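Local coordinates for actin-related protein 8 (PDB 4FO0) that binds ATP, shows low basal ATPase activity, cannot polymerise, and is a proposed core component of the INO80 chromatin-remodelling complex, at residues A[100-105]-A[291-296]; A[296-301]-A[306-311]; A[360-365]-A[517-522]. All coordinates share one frame; numbering follows the deposited sequence.

Overall arrangement
The three contacts go from periphery to interior. Contact 1, partly buried and about 29 Å from the centre of the chain, sets the start of helix 102-109 against the end of helix 280-293 through backbone atoms, two alanines and an arginine laid along a proline ring. Contact 2, buried and about 21 Å from that centre, takes over at F296, which both share, and folds the connection between helices 280-293 and 306-319 back onto the second helix with a tyrosine-carboxylate hydrogen bond, although D308 and Y298 also meet a glycerol. Contact 3, about 17 Å from the chain centre, is buried and wholly apolar, with one phenylalanine bringing the loop after helix 353-359 to helix 516-527.

Contact 1 (A[100-105]-A[291-296]); sequences VSPEQA and MQRAGF
The carbonyl O of A294, just past the end of helix 280-293, accepts a hydrogen bond from ND2 of N109, a residue one turn beyond A105 on helix 102-109; the same A294 O lies 3.7 Å from the carbonyl carbon C of A105. Between 100-105 and 291-296 themselves there is no hydrogen bond, and van der Waals contact does the rest. The A105 methyl points toward the other segment, its CB 4.1 Å from CB of A294. Close by, the carbonyl O of P102 is 3.9 Å from A294 CA, and the backbones come nearest here, with the CA atoms of P102 and A294 4.7 Å apart. On the outer side, the P102 ring and the R293 side chain run alongside each other. Bends at chi2 and chi3 carry the guanidinium obliquely past the ring, leaving NH2 4.1 Å from P102 CG; W289 makes a cation-pi contact with R293. Both helix ends are capped. S101 OG weakly accepts from E103 N and Q104 N at one, while G295, with phi at 77°, forms the C-prime position of a Schellman motif at the other. The first turn of one helix thus faces the terminus of another, a pairing of opposite helix-dipole ends that is probably mildly favourable, and the small side chains of A105 and A294 are consistent with the close backbone approach.

Contact 2 (A[296-301]-A[306-311]); sequences FPYREC and KMDCLL. With GOL (glycerol), chain G.
The connection between helices 280-293 and 306-319 doubles back on the first turns of the second helix: Y298 is the centre of an inverse gamma turn and begins a type I beta turn that ends at C301. From this turn the Y298 hydroxyl donates a hydrogen bond to D308, OH to OD1, 2.8 Å long. The bond meets OD1 on its syn side, 24° out of the carboxylate plane, and the carboxylate stands nearly upright to the phenol, their planes 80° apart, with OD1 at the ring's edge and in its plane. CG of Y298 is anti to the backbone N (chi1 177°), which extends the ring across to the helix. There L311 supplies the apolar part of the contact: its CD2 comes obliquely to the ring, 3.6 Å from CD2 of Y298. The backbone N of C301 sits 3.7 Å above the centre of one face of the same ring, while C301 SG lies alongside the base of the aspartate, 3.9 Å from D308 CB. A glycerol, probably from the crystallisation liquor, donates from O2 to the Y298 hydroxyl at 2.7 Å. Farther out, I336 touches both Y298 and L311, and Y346 also packs on Y298, so that strands 330-336 and 343-350 both pack on the tyrosine. D308 is held at its backbone as well, its N bonding to OD1 of N305, and its OD2 accepts from the backbone N of Q302. With each carboxylate oxygen bound by a donor from the connection, D308 fastens the turn to the helix through both its oxygens, and these donors would probably favour its ionised form.

Contact 3 (A[360-365]-A[517-522]); sequences ALFYPA and QEFLQH
F362 meets helix 516-527 with two parts of its ring at once, a face against F519 and an edge against L520. Atom CE1 of F519 stands over one face of the F362 ring, displaced toward the rim, 3.5 Å from F362 CE2. The ring centroids are 5.0 Å apart and the planes inclined at 58°, so the pair is neither a parallel stack nor a T-shaped one. The second neighbour, CD1 of L520, approaches in the plane of the F362 ring, 3.6 Å from F362 CE1; with CG anti to the backbone N (chi1 173°), the end of the leucine comes nearer to F362 than its CB direction alone would put it, the two side chains crossing at about a right angle. Behind this shell, L520 also packs on V541 of strand 540-542, the edge of the six-stranded sheet. The loop is held by backbone hydrogen bonding between L361 and L480, and beside F362 the hydroxyl of Y363 bonds to NH2 of R523, farther along the same helix. The sequence ALFYP in the loop resembles ALFQP of actin, consistent with a shared actin-fold element. The side chain of L520 is about 8 Å from that of V253 in the ATP site. With no hydrogen bond between 360-365 and 517-522, cohesion here rests on dispersion and exclusion of water, while the Y363-R523 bond probably adds a directional link.

Contact 1 (A[100-105]-A[291-296])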
ATOM      1  N   VAL A 100      21.807 -18.805 -10.441  1.00 53.19           N
ATOM      2  CA  VAL A 100      22.084 -18.555 -11.855  1.00 46.46           C
ATOM      3  C   VAL A 100      22.647 -17.154 -12.016  1.00 46.44           C
ATOM      4  O   VAL A 100      22.299 -16.260 -11.252  1.00 37.81           O
ATOM      5  CB  VAL A 100      20.823 -18.673 -12.706  1.00 43.68           C
ATOM      6  CG1 VAL A 100      20.395 -20.135 -12.811  1.00 36.97           C
ATOM      7  CG2 VAL A 100      19.721 -17.814 -12.113  1.00 37.94           C
ATOM      8  N   SER A 101      23.511 -16.961 -13.009  1.00 38.53           N
ATOM      9  CA  SER A 101      24.218 -15.694 -13.142  1.00 46.94           C
ATOM     10  C   SER A 101      23.446 -14.569 -13.844  1.00 52.64           C
ATOM     11  O   SER A 101      22.868 -14.766 -14.910  1.00 49.54           O
ATOM     12  CB  SER A 101      25.542 -15.904 -13.864  1.00 39.45           C
ATOM     13  OG  SER A 101      26.182 -14.657 -14.072  1.00 56.60           O
ATOM     14  N   PRO A 102      23.451 -13.374 -13.240  1.00 46.79           N
ATOM     15  CA  PRO A 102      23.024 -12.155 -13.937  1.00 50.56           C
ATOM     16  C   PRO A 102      23.767 -11.961 -15.267  1.00 50.26           C
ATOM     17  O   PRO A 102      23.147 -11.581 -16.259  1.00 54.17           O
ATOM     18  CB  PRO A 102      23.398 -11.040 -12.952  1.00 43.12           C
ATOM     19  CG  PRO A 102      23.361 -11.699 -11.608  1.00 44.91           C
ATOM     20  CD  PRO A 102      23.750 -13.136 -11.815  1.00 44.36           C
ATOM     21  N   GLU A 103      25.070 -12.224 -15.295  1.00 59.27           N
ATOM     22  CA  GLU A 103      25.837 -12.037 -16.522  1.00 59.67           C
ATOM     23  C   GLU A 103      25.426 -13.021 -17.612  1.00 48.78           C
ATOM     24  O   GLU A 103      25.335 -12.662 -18.779  1.00 52.77           O
ATOM     25  CB  GLU A 103      27.338 -12.104 -16.253  1.00 58.24           C
ATOM     26  CG  GLU A 103      27.821 -11.007 -15.309  1.00 99.38           C
ATOM     27  CD  GLU A 103      29.320 -11.077 -15.026  1.00136.54           C
ATOM     28  OE1 GLU A 103      29.941 -12.117 -15.350  1.00130.49           O
ATOM     29  OE2 GLU A 103      29.877 -10.088 -14.483  1.00124.81           O
ATOM     30  N   GLN A 104      25.158 -14.258 -17.231  1.00 50.65           N
ATOM     31  CA  GLN A 104      24.660 -15.232 -18.192  1.00 47.06           C
ATOM     32  C   GLN A 104      23.392 -14.716 -18.882  1.00 54.33           C
ATOM     33  O   GLN A 104      23.233 -14.847 -20.101  1.00 63.23           O
ATOM     34  CB  GLN A 104      24.403 -16.577 -17.504  1.00 61.32           C
ATOM     35  CG  GLN A 104      24.407 -17.761 -18.459  1.00 70.64           C
ATOM     36  CD  GLN A 104      25.663 -17.796 -19.321  1.00102.17           C
ATOM     37  OE1 GLN A 104      26.680 -17.183 -18.983  1.00 91.24           O
ATOM     38  NE2 GLN A 104      25.592 -18.503 -20.448  1.00 94.91           N
ATOM     39  N   ALA A 105      22.496 -14.123 -18.099  1.00 48.75           N
ATOM     40  CA  ALA A 105      21.264 -13.545 -18.630  1.00 40.43           C
ATOM     41  C   ALA A 105      21.557 -12.326 -19.508  1.00 51.17           C
ATOM     42  O   ALA A 105      21.036 -12.206 -20.611  1.00 36.89           O
ATOM     43  CB  ALA A 105      20.327 -13.160 -17.493  1.00 38.59           C
ATOM     44  N   MET A 291      16.999  -6.232 -12.460  1.00 37.66           N
ATOM     45  CA  MET A 291      16.795  -6.494 -13.889  1.00 31.29           C
ATOM     46  C   MET A 291      17.763  -5.725 -14.788  1.00 34.03           C
ATOM     47  O   MET A 291      18.192  -6.228 -15.816  1.00 33.75           O
ATOM     48  CB  MET A 291      15.372  -6.178 -14.312  1.00 24.93           C
ATOM     49  CG  MET A 291      14.348  -7.148 -13.772  1.00 31.67           C
ATOM     50  SD  MET A 291      12.688  -6.880 -14.472  1.00 51.48           S
ATOM     51  CE  MET A 291      12.317  -5.183 -14.058  1.00 25.99           C
ATOM     52  N   GLN A 292      18.106  -4.501 -14.426  1.00 30.06           N
ATOM     53  CA  GLN A 292      19.097  -3.797 -15.218  1.00 34.63           C
ATOM     54  C   GLN A 292      20.381  -4.608 -15.297  1.00 43.51           C
ATOM     55  O   GLN A 292      20.939  -4.790 -16.378  1.00 50.18           O
ATOM     56  CB  GLN A 292      19.379  -2.435 -14.630  1.00 34.89           C
ATOM     57  CG  GLN A 292      18.382  -1.391 -15.011  1.00 44.74           C
ATOM     58  CD  GLN A 292      18.731  -0.061 -14.384  1.00 62.06           C
ATOM     59  OE1 GLN A 292      18.638   0.105 -13.164  1.00 74.68           O
ATOM     60  NE2 GLN A 292      19.163   0.888 -15.207  1.00 60.20           N
ATOM     61  N   ARG A 293      20.838  -5.109 -14.152  1.00 38.41           N
ATOM     62  CA  ARG A 293      22.032  -5.943 -14.122  1.00 41.76           C
ATOM     63  C   ARG A 293      21.898  -7.181 -15.020  1.00 40.52           C
ATOM     64  O   ARG A 293      22.883  -7.681 -15.542  1.00 45.09           O
ATOM     65  CB  ARG A 293      22.389  -6.341 -12.684  1.00 45.67           C
ATOM     66  CG  ARG A 293      22.796  -5.171 -11.811  1.00 51.38           C
ATOM     67  CD  ARG A 293      22.392  -5.372 -10.340  1.00 77.54           C
ATOM     68  NE  ARG A 293      23.361  -6.153  -9.567  1.00 84.42           N
ATOM     69  CZ  ARG A 293      23.293  -7.468  -9.368  1.00 86.81           C
ATOM     70  NH1 ARG A 293      24.228  -8.071  -8.644  1.00 82.47           N
ATOM     71  NH2 ARG A 293      22.296  -8.186  -9.883  1.00 66.07           N
ATOM     72  N   ALA A 294      20.681  -7.672 -15.209  1.00 36.68           N
ATOM     73  CA  ALA A 294      20.467  -8.806 -16.105  1.00 35.02           C
ATOM     74  C   ALA A 294      20.260  -8.392 -17.568  1.00 45.77           C
ATOM     75  O   ALA A 294      19.864  -9.218 -18.392  1.00 46.79           O
ATOM     76  CB  ALA A 294      19.294  -9.639 -15.629  1.00 32.71           C
ATOM     77  N   GLY A 295      20.508  -7.120 -17.890  1.00 37.36           N
ATOM     78  CA  GLY A 295      20.317  -6.630 -19.249  1.00 45.53           C
ATOM     79  C   GLY A 295      18.880  -6.360 -19.688  1.00 46.04           C
ATOM     80  O   GLY A 295      18.495  -6.647 -20.821  1.00 57.79           O
ATOM     81  N   PHE A 296      18.089  -5.807 -18.780  1.00 51.77           N
ATOM     82  CA  PHE A 296      16.713  -5.393 -19.050  1.00 46.38           C
ATOM     83  C   PHE A 296      16.585  -4.665 -20.386  1.00 47.85           C
ATOM     84  O   PHE A 296      17.164  -3.589 -20.574  1.00 45.99           O
ATOM     85  CB  PHE A 296      16.264  -4.475 -17.920  1.00 32.64           C
ATOM     86  CG  PHE A 296      14.829  -4.107 -17.972  1.00 45.59           C
ATOM     87  CD1 PHE A 296      13.845  -5.093 -17.980  1.00 42.60           C
ATOM     88  CD2 PHE A 296      14.450  -2.766 -17.986  1.00 40.44           C
ATOM     89  CE1 PHE A 296      12.496  -4.744 -18.013  1.00 43.67           C
ATOM     90  CE2 PHE A 296      13.116  -2.411 -18.016  1.00 30.30           C
ATOM     91  CZ  PHE A 296      12.133  -3.402 -18.026  1.00 27.31           C
TER

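Contact 2 (A[296-301]-A[306-311])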
ATOM      1  N   PHE A 296      18.089  -5.807 -18.780  1.00 51.77           N
ATOM      2  CA  PHE A 296      16.713  -5.393 -19.050  1.00 46.38           C
ATOM      3  C   PHE A 296      16.585  -4.665 -20.386  1.00 47.85           C
ATOM      4  O   PHE A 296      17.164  -3.589 -20.574  1.00 45.99           O
ATOM      5  CB  PHE A 296      16.264  -4.475 -17.920  1.00 32.64           C
ATOM      6  CG  PHE A 296      14.829  -4.107 -17.972  1.00 45.59           C
ATOM      7  CD1 PHE A 296      13.845  -5.093 -17.980  1.00 42.60           C
ATOM      8  CD2 PHE A 296      14.450  -2.766 -17.986  1.00 40.44           C
ATOM      9  CE1 PHE A 296      12.496  -4.744 -18.013  1.00 43.67           C
ATOM     10  CE2 PHE A 296      13.116  -2.411 -18.016  1.00 30.30           C
ATOM     11  CZ  PHE A 296      12.133  -3.402 -18.026  1.00 27.31           C
ATOM     12  N   PRO A 297      15.799  -5.235 -21.310  1.00 41.79           N
ATOM     13  CA  PRO A 297      15.869  -4.799 -22.706  1.00 39.23           C
ATOM     14  C   PRO A 297      15.244  -3.424 -22.945  1.00 58.05           C
ATOM     15  O   PRO A 297      15.546  -2.798 -23.952  1.00 52.92           O
ATOM     16  CB  PRO A 297      15.100  -5.891 -23.459  1.00 41.38           C
ATOM     17  CG  PRO A 297      14.509  -6.802 -22.400  1.00 43.74           C
ATOM     18  CD  PRO A 297      14.667  -6.140 -21.082  1.00 44.40           C
ATOM     19  N   TYR A 298      14.386  -2.961 -22.044  1.00 51.62           N
ATOM     20  CA  TYR A 298      13.826  -1.619 -22.176  1.00 45.47           C
ATOM     21  C   TYR A 298      14.810  -0.593 -21.592  1.00 45.60           C
ATOM     22  O   TYR A 298      14.722  -0.201 -20.431  1.00 55.05           O
ATOM     23  CB  TYR A 298      12.452  -1.542 -21.502  1.00 44.33           C
ATOM     24  CG  TYR A 298      11.808  -0.174 -21.523  1.00 62.84           C
ATOM     25  CD1 TYR A 298      12.074   0.732 -22.546  1.00 56.29           C
ATOM     26  CD2 TYR A 298      10.946   0.221 -20.506  1.00 47.86           C
ATOM     27  CE1 TYR A 298      11.489   1.990 -22.554  1.00 50.35           C
ATOM     28  CE2 TYR A 298      10.358   1.472 -20.513  1.00 39.99           C
ATOM     29  CZ  TYR A 298      10.629   2.350 -21.537  1.00 43.71           C
ATOM     30  OH  TYR A 298      10.038   3.593 -21.541  1.00 50.24           O
ATOM     31  N   ARG A 299      15.686  -0.079 -22.397  1.00 36.62           N
ATOM     32  CA  ARG A 299      16.796   0.626 -21.875  1.00 40.64           C
ATOM     33  C   ARG A 299      16.536   2.065 -21.596  1.00 43.73           C
ATOM     34  O   ARG A 299      17.311   2.693 -20.963  1.00 55.57           O
ATOM     35  CB  ARG A 299      17.951   0.524 -22.826  1.00 42.86           C
ATOM     36  CG  ARG A 299      18.657  -0.796 -22.797  1.00 59.62           C
ATOM     37  CD  ARG A 299      18.745  -1.367 -24.182  1.00 72.33           C
ATOM     38  NE  ARG A 299      18.936  -2.807 -24.172  1.00 99.89           N
ATOM     39  CZ  ARG A 299      18.603  -3.608 -25.178  1.00108.97           C
ATOM     40  NH1 ARG A 299      18.038  -3.111 -26.262  1.00103.66           N
ATOM     41  NH2 ARG A 299      18.803  -4.913 -25.088  1.00 84.87           N
ATOM     42  N   GLU A 300      15.447   2.612 -22.058  1.00 59.43           N
ATOM     43  CA  GLU A 300      15.197   4.005 -21.805  1.00 51.46           C
ATOM     44  C   GLU A 300      14.184   4.248 -20.738  1.00 43.70           C
ATOM     45  O   GLU A 300      13.641   5.294 -20.654  1.00 53.85           O
ATOM     46  CB  GLU A 300      14.752   4.684 -23.068  1.00 68.53           C
ATOM     47  CG  GLU A 300      14.063   3.746 -24.008  1.00 61.28           C
ATOM     48  CD  GLU A 300      14.995   3.225 -25.050  1.00 91.73           C
ATOM     49  OE1 GLU A 300      15.003   1.997 -25.287  1.00 97.20           O
ATOM     50  OE2 GLU A 300      15.713   4.073 -25.598  1.00 75.52           O
ATOM     51  N   CYS A 301      13.966   3.255 -19.917  1.00 53.65           N
ATOM     52  CA  CYS A 301      13.226   3.359 -18.695  1.00 41.52           C
ATOM     53  C   CYS A 301      13.806   4.351 -17.728  1.00 46.74           C
ATOM     54  O   CYS A 301      14.975   4.497 -17.619  1.00 53.44           O
ATOM     55  CB  CYS A 301      13.190   1.989 -18.072  1.00 41.63           C
ATOM     56  SG  CYS A 301      11.933   1.650 -16.878  1.00 46.87           S
ATOM     57  N   LYS A 306       6.091   8.327 -14.902  1.00 38.20           N
ATOM     58  CA  LYS A 306       4.885   7.640 -14.438  1.00 35.54           C
ATOM     59  C   LYS A 306       4.555   6.372 -15.197  1.00 38.60           C
ATOM     60  O   LYS A 306       4.170   5.363 -14.593  1.00 44.12           O
ATOM     61  CB  LYS A 306       3.675   8.576 -14.486  1.00 32.59           C
ATOM     62  CG  LYS A 306       3.334   9.221 -13.164  1.00 29.86           C
ATOM     63  CD  LYS A 306       3.383  10.746 -13.237  1.00 39.88           C
ATOM     64  CE  LYS A 306       2.307  11.304 -14.151  1.00 41.94           C
ATOM     65  NZ  LYS A 306       2.873  12.400 -14.993  1.00 44.33           N
ATOM     66  N   MET A 307       4.677   6.432 -16.522  1.00 40.54           N
ATOM     67  CA  MET A 307       4.341   5.288 -17.369  1.00 37.82           C
ATOM     68  C   MET A 307       5.280   4.111 -17.093  1.00 35.59           C
ATOM     69  O   MET A 307       4.838   2.969 -16.975  1.00 31.95           O
ATOM     70  CB  MET A 307       4.368   5.673 -18.861  1.00 31.70           C
ATOM     71  CG  MET A 307       3.239   6.606 -19.313  1.00 30.51           C
ATOM     72  SD  MET A 307       1.618   5.828 -19.151  1.00 48.20           S
ATOM     73  CE  MET A 307       1.029   6.618 -17.654  1.00 38.42           C
ATOM     74  N   ASP A 308       6.576   4.410 -17.005  1.00 30.84           N
ATOM     75  CA  ASP A 308       7.597   3.437 -16.658  1.00 30.51           C
ATOM     76  C   ASP A 308       7.324   2.824 -15.292  1.00 40.49           C
ATOM     77  O   ASP A 308       7.432   1.607 -15.101  1.00 41.33           O
ATOM     78  CB  ASP A 308       8.970   4.106 -16.644  1.00 31.39           C
ATOM     79  CG  ASP A 308       9.429   4.516 -18.034  1.00 46.68           C
ATOM     80  OD1 ASP A 308       8.813   4.059 -19.018  1.00 42.44           O
ATOM     81  OD2 ASP A 308      10.412   5.285 -18.144  1.00 46.02           O
ATOM     82  N   CYS A 309       6.974   3.680 -14.343  1.00 30.15           N
ATOM     83  CA  CYS A 309       6.671   3.226 -13.006  1.00 33.35           C
ATOM     84  C   CYS A 309       5.507   2.263 -12.970  1.00 33.50           C
ATOM     85  O   CYS A 309       5.551   1.266 -12.251  1.00 44.14           O
ATOM     86  CB  CYS A 309       6.434   4.409 -12.085  1.00 39.28           C
ATOM     87  SG  CYS A 309       7.985   5.173 -11.683  1.00 51.43           S
ATOM     88  N   LEU A 310       4.469   2.546 -13.744  1.00 28.37           N
ATOM     89  CA  LEU A 310       3.354   1.604 -13.848  1.00 43.80           C
ATOM     90  C   LEU A 310       3.852   0.278 -14.421  1.00 35.44           C
ATOM     91  O   LEU A 310       3.429  -0.797 -13.994  1.00 38.27           O
ATOM     92  CB  LEU A 310       2.216   2.178 -14.707  1.00 35.27           C
ATOM     93  CG  LEU A 310       1.505   3.399 -14.124  1.00 35.89           C
ATOM     94  CD1 LEU A 310       0.539   3.964 -15.127  1.00 37.56           C
ATOM     95  CD2 LEU A 310       0.767   3.025 -12.851  1.00 30.42           C
ATOM     96  N   LEU A 311       4.765   0.370 -15.383  1.00 38.52           N
ATOM     97  CA  LEU A 311       5.373  -0.806 -15.993  1.00 42.29           C
ATOM     98  C   LEU A 311       6.150  -1.636 -14.973  1.00 42.31           C
ATOM     99  O   LEU A 311       5.963  -2.852 -14.871  1.00 41.62           O
ATOM    100  CB  LEU A 311       6.306  -0.383 -17.117  1.00 32.84           C
ATOM    101  CG  LEU A 311       7.021  -1.542 -17.809  1.00 44.38           C
ATOM    102  CD1 LEU A 311       6.020  -2.431 -18.527  1.00 25.59           C
ATOM    103  CD2 LEU A 311       8.070  -1.013 -18.763  1.00 24.12           C
TER
HETATM  104  C1  GOL G 706       9.446   7.764 -22.645  1.00 92.46           C
HETATM  105  O1  GOL G 706       8.745   7.192 -23.732  1.00102.25           O
HETATM  106  C2  GOL G 706      10.183   6.674 -21.882  1.00 93.32           C
HETATM  107  O2  GOL G 706      10.872   5.829 -22.793  1.00 76.93           O
HETATM  108  C3  GOL G 706      11.174   7.363 -20.950  1.00 85.60           C
HETATM  109  O3  GOL G 706      11.384   6.558 -19.808  1.00 67.48           O

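Contact 3 (A[360-365]-A[517-522])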
ATOM      1  N   ALA A 360      13.699  -8.634  -0.297  1.00 30.21           N
ATOM      2  CA  ALA A 360      14.273  -7.447   0.316  1.00 32.48           C
ATOM      3  C   ALA A 360      13.326  -6.908   1.389  1.00 36.35           C
ATOM      4  O   ALA A 360      13.745  -6.139   2.252  1.00 38.31           O
ATOM      5  CB  ALA A 360      14.586  -6.401  -0.701  1.00 28.08           C
ATOM      6  N   LEU A 361      12.058  -7.323   1.346  1.00 34.14           N
ATOM      7  CA  LEU A 361      11.115  -6.996   2.423  1.00 34.30           C
ATOM      8  C   LEU A 361      11.581  -7.570   3.759  1.00 35.57           C
ATOM      9  O   LEU A 361      11.234  -7.058   4.816  1.00 41.09           O
ATOM     10  CB  LEU A 361       9.704  -7.495   2.106  1.00 31.56           C
ATOM     11  CG  LEU A 361       9.015  -6.728   0.984  1.00 37.96           C
ATOM     12  CD1 LEU A 361       7.744  -7.431   0.586  1.00 26.85           C
ATOM     13  CD2 LEU A 361       8.731  -5.282   1.415  1.00 31.51           C
ATOM     14  N   PHE A 362      12.387  -8.625   3.706  1.00 32.67           N
ATOM     15  CA  PHE A 362      12.913  -9.229   4.918  1.00 36.33           C
ATOM     16  C   PHE A 362      14.342  -8.784   5.217  1.00 35.71           C
ATOM     17  O   PHE A 362      14.828  -8.937   6.345  1.00 48.07           O
ATOM     18  CB  PHE A 362      12.795 -10.743   4.823  1.00 33.50           C
ATOM     19  CG  PHE A 362      11.389 -11.207   4.578  1.00 52.29           C
ATOM     20  CD1 PHE A 362      10.593 -11.655   5.634  1.00 30.53           C
ATOM     21  CD2 PHE A 362      10.840 -11.153   3.292  1.00 48.07           C
ATOM     22  CE1 PHE A 362       9.281 -12.065   5.406  1.00 38.29           C
ATOM     23  CE2 PHE A 362       9.524 -11.562   3.056  1.00 47.96           C
ATOM     24  CZ  PHE A 362       8.743 -12.019   4.109  1.00 43.62           C
ATOM     25  N   TYR A 363      14.993  -8.221   4.201  1.00 32.23           N
ATOM     26  CA  TYR A 363      16.327  -7.630   4.333  1.00 42.15           C
ATOM     27  C   TYR A 363      16.364  -6.224   3.726  1.00 34.79           C
ATOM     28  O   TYR A 363      17.083  -5.967   2.763  1.00 32.98           O
ATOM     29  CB  TYR A 363      17.385  -8.542   3.700  1.00 30.54           C
ATOM     30  CG  TYR A 363      17.384  -9.899   4.335  1.00 37.56           C
ATOM     31  CD1 TYR A 363      18.140 -10.152   5.472  1.00 35.47           C
ATOM     32  CD2 TYR A 363      16.587 -10.923   3.831  1.00 31.29           C
ATOM     33  CE1 TYR A 363      18.112 -11.393   6.075  1.00 34.97           C
ATOM     34  CE2 TYR A 363      16.553 -12.162   4.425  1.00 32.70           C
ATOM     35  CZ  TYR A 363      17.318 -12.394   5.553  1.00 38.93           C
ATOM     36  OH  TYR A 363      17.303 -13.631   6.161  1.00 48.71           O
ATOM     37  N   PRO A 364      15.584  -5.307   4.307  1.00 37.81           N
ATOM     38  CA  PRO A 364      15.357  -3.969   3.751  1.00 34.37           C
ATOM     39  C   PRO A 364      16.606  -3.085   3.626  1.00 34.09           C
ATOM     40  O   PRO A 364      16.528  -2.014   3.033  1.00 38.17           O
ATOM     41  CB  PRO A 364      14.339  -3.361   4.726  1.00 32.70           C
ATOM     42  CG  PRO A 364      14.455  -4.165   5.954  1.00 30.66           C
ATOM     43  CD  PRO A 364      14.771  -5.543   5.510  1.00 35.23           C
ATOM     44  N   ALA A 365      17.740  -3.500   4.167  1.00 35.73           N
ATOM     45  CA  ALA A 365      18.960  -2.740   3.924  1.00 39.09           C
ATOM     46  C   ALA A 365      19.249  -2.778   2.426  1.00 32.58           C
ATOM     47  O   ALA A 365      19.948  -1.925   1.885  1.00 30.60           O
ATOM     48  CB  ALA A 365      20.110  -3.330   4.701  1.00 29.32           C
ATOM     49  N   GLN A 517       2.518 -16.688   1.738  1.00 32.74           N
ATOM     50  CA  GLN A 517       2.014 -17.232   3.004  1.00 50.77           C
ATOM     51  C   GLN A 517       2.945 -18.279   3.627  1.00 52.14           C
ATOM     52  O   GLN A 517       3.381 -18.140   4.774  1.00 47.40           O
ATOM     53  CB  GLN A 517       0.619 -17.829   2.826  1.00 49.77           C
ATOM     54  CG  GLN A 517       0.239 -18.750   3.959  1.00 56.05           C
ATOM     55  CD  GLN A 517      -1.164 -19.280   3.831  1.00 75.28           C
ATOM     56  OE1 GLN A 517      -2.102 -18.536   3.516  1.00 75.26           O
ATOM     57  NE2 GLN A 517      -1.322 -20.574   4.080  1.00 82.27           N
ATOM     58  N   GLU A 518       3.218 -19.332   2.860  1.00 47.27           N
ATOM     59  CA  GLU A 518       4.174 -20.369   3.223  1.00 43.34           C
ATOM     60  C   GLU A 518       5.522 -19.767   3.578  1.00 42.29           C
ATOM     61  O   GLU A 518       6.070 -20.040   4.648  1.00 47.84           O
ATOM     62  CB  GLU A 518       4.361 -21.349   2.058  1.00 51.15           C
ATOM     63  CG  GLU A 518       3.052 -21.879   1.446  1.00 64.37           C
ATOM     64  CD  GLU A 518       2.334 -20.869   0.528  1.00 80.87           C
ATOM     65  OE1 GLU A 518       2.289 -19.662   0.853  1.00 71.13           O
ATOM     66  OE2 GLU A 518       1.804 -21.287  -0.526  1.00 94.76           O
ATOM     67  N   PHE A 519       6.054 -18.937   2.686  1.00 35.58           N
ATOM     68  CA  PHE A 519       7.394 -18.397   2.875  1.00 40.08           C
ATOM     69  C   PHE A 519       7.537 -17.749   4.234  1.00 42.13           C
ATOM     70  O   PHE A 519       8.515 -17.966   4.960  1.00 37.93           O
ATOM     71  CB  PHE A 519       7.725 -17.380   1.791  1.00 33.24           C
ATOM     72  CG  PHE A 519       9.040 -16.705   1.989  1.00 28.71           C
ATOM     73  CD1 PHE A 519       9.158 -15.632   2.860  1.00 29.18           C
ATOM     74  CD2 PHE A 519      10.162 -17.139   1.312  1.00 31.23           C
ATOM     75  CE1 PHE A 519      10.372 -15.002   3.052  1.00 35.86           C
ATOM     76  CE2 PHE A 519      11.385 -16.503   1.488  1.00 34.65           C
ATOM     77  CZ  PHE A 519      11.495 -15.436   2.360  1.00 29.54           C
ATOM     78  N   LEU A 520       6.543 -16.948   4.573  1.00 40.67           N
ATOM     79  CA  LEU A 520       6.576 -16.175   5.799  1.00 45.69           C
ATOM     80  C   LEU A 520       6.309 -17.053   7.021  1.00 44.84           C
ATOM     81  O   LEU A 520       6.918 -16.871   8.076  1.00 60.55           O
ATOM     82  CB  LEU A 520       5.547 -15.049   5.715  1.00 47.41           C
ATOM     83  CG  LEU A 520       5.341 -14.259   6.999  1.00 45.12           C
ATOM     84  CD1 LEU A 520       6.602 -13.491   7.377  1.00 37.09           C
ATOM     85  CD2 LEU A 520       4.162 -13.336   6.826  1.00 33.11           C
ATOM     86  N   GLN A 521       5.396 -18.005   6.876  1.00 41.79           N
ATOM     87  CA  GLN A 521       5.080 -18.922   7.959  1.00 41.15           C
ATOM     88  C   GLN A 521       6.322 -19.713   8.332  1.00 50.60           C
ATOM     89  O   GLN A 521       6.580 -19.973   9.506  1.00 52.72           O
ATOM     90  CB  GLN A 521       3.964 -19.864   7.538  1.00 34.29           C
ATOM     91  CG  GLN A 521       4.235 -21.294   7.884  1.00 55.68           C
ATOM     92  CD  GLN A 521       3.254 -21.804   8.884  1.00 72.39           C
ATOM     93  OE1 GLN A 521       2.083 -22.031   8.564  1.00 86.89           O
ATOM     94  NE2 GLN A 521       3.706 -21.964  10.121  1.00 73.61           N
ATOM     95  N   HIS A 522       7.094 -20.083   7.320  1.00 37.43           N
ATOM     96  CA  HIS A 522       8.337 -20.805   7.532  1.00 38.81           C
ATOM     97  C   HIS A 522       9.338 -19.995   8.350  1.00 48.17           C
ATOM     98  O   HIS A 522       9.943 -20.527   9.274  1.00 54.28           O
ATOM     99  CB  HIS A 522       8.934 -21.213   6.189  1.00 48.62           C
ATOM    100  CG  HIS A 522      10.334 -21.738   6.272  1.00 76.80           C
ATOM    101  ND1 HIS A 522      10.643 -23.068   6.077  1.00 71.64           N
ATOM    102  CD2 HIS A 522      11.511 -21.107   6.507  1.00 69.41           C
ATOM    103  CE1 HIS A 522      11.950 -23.234   6.191  1.00 66.75           C
ATOM    104  NE2 HIS A 522      12.499 -22.060   6.449  1.00 76.69           N
TER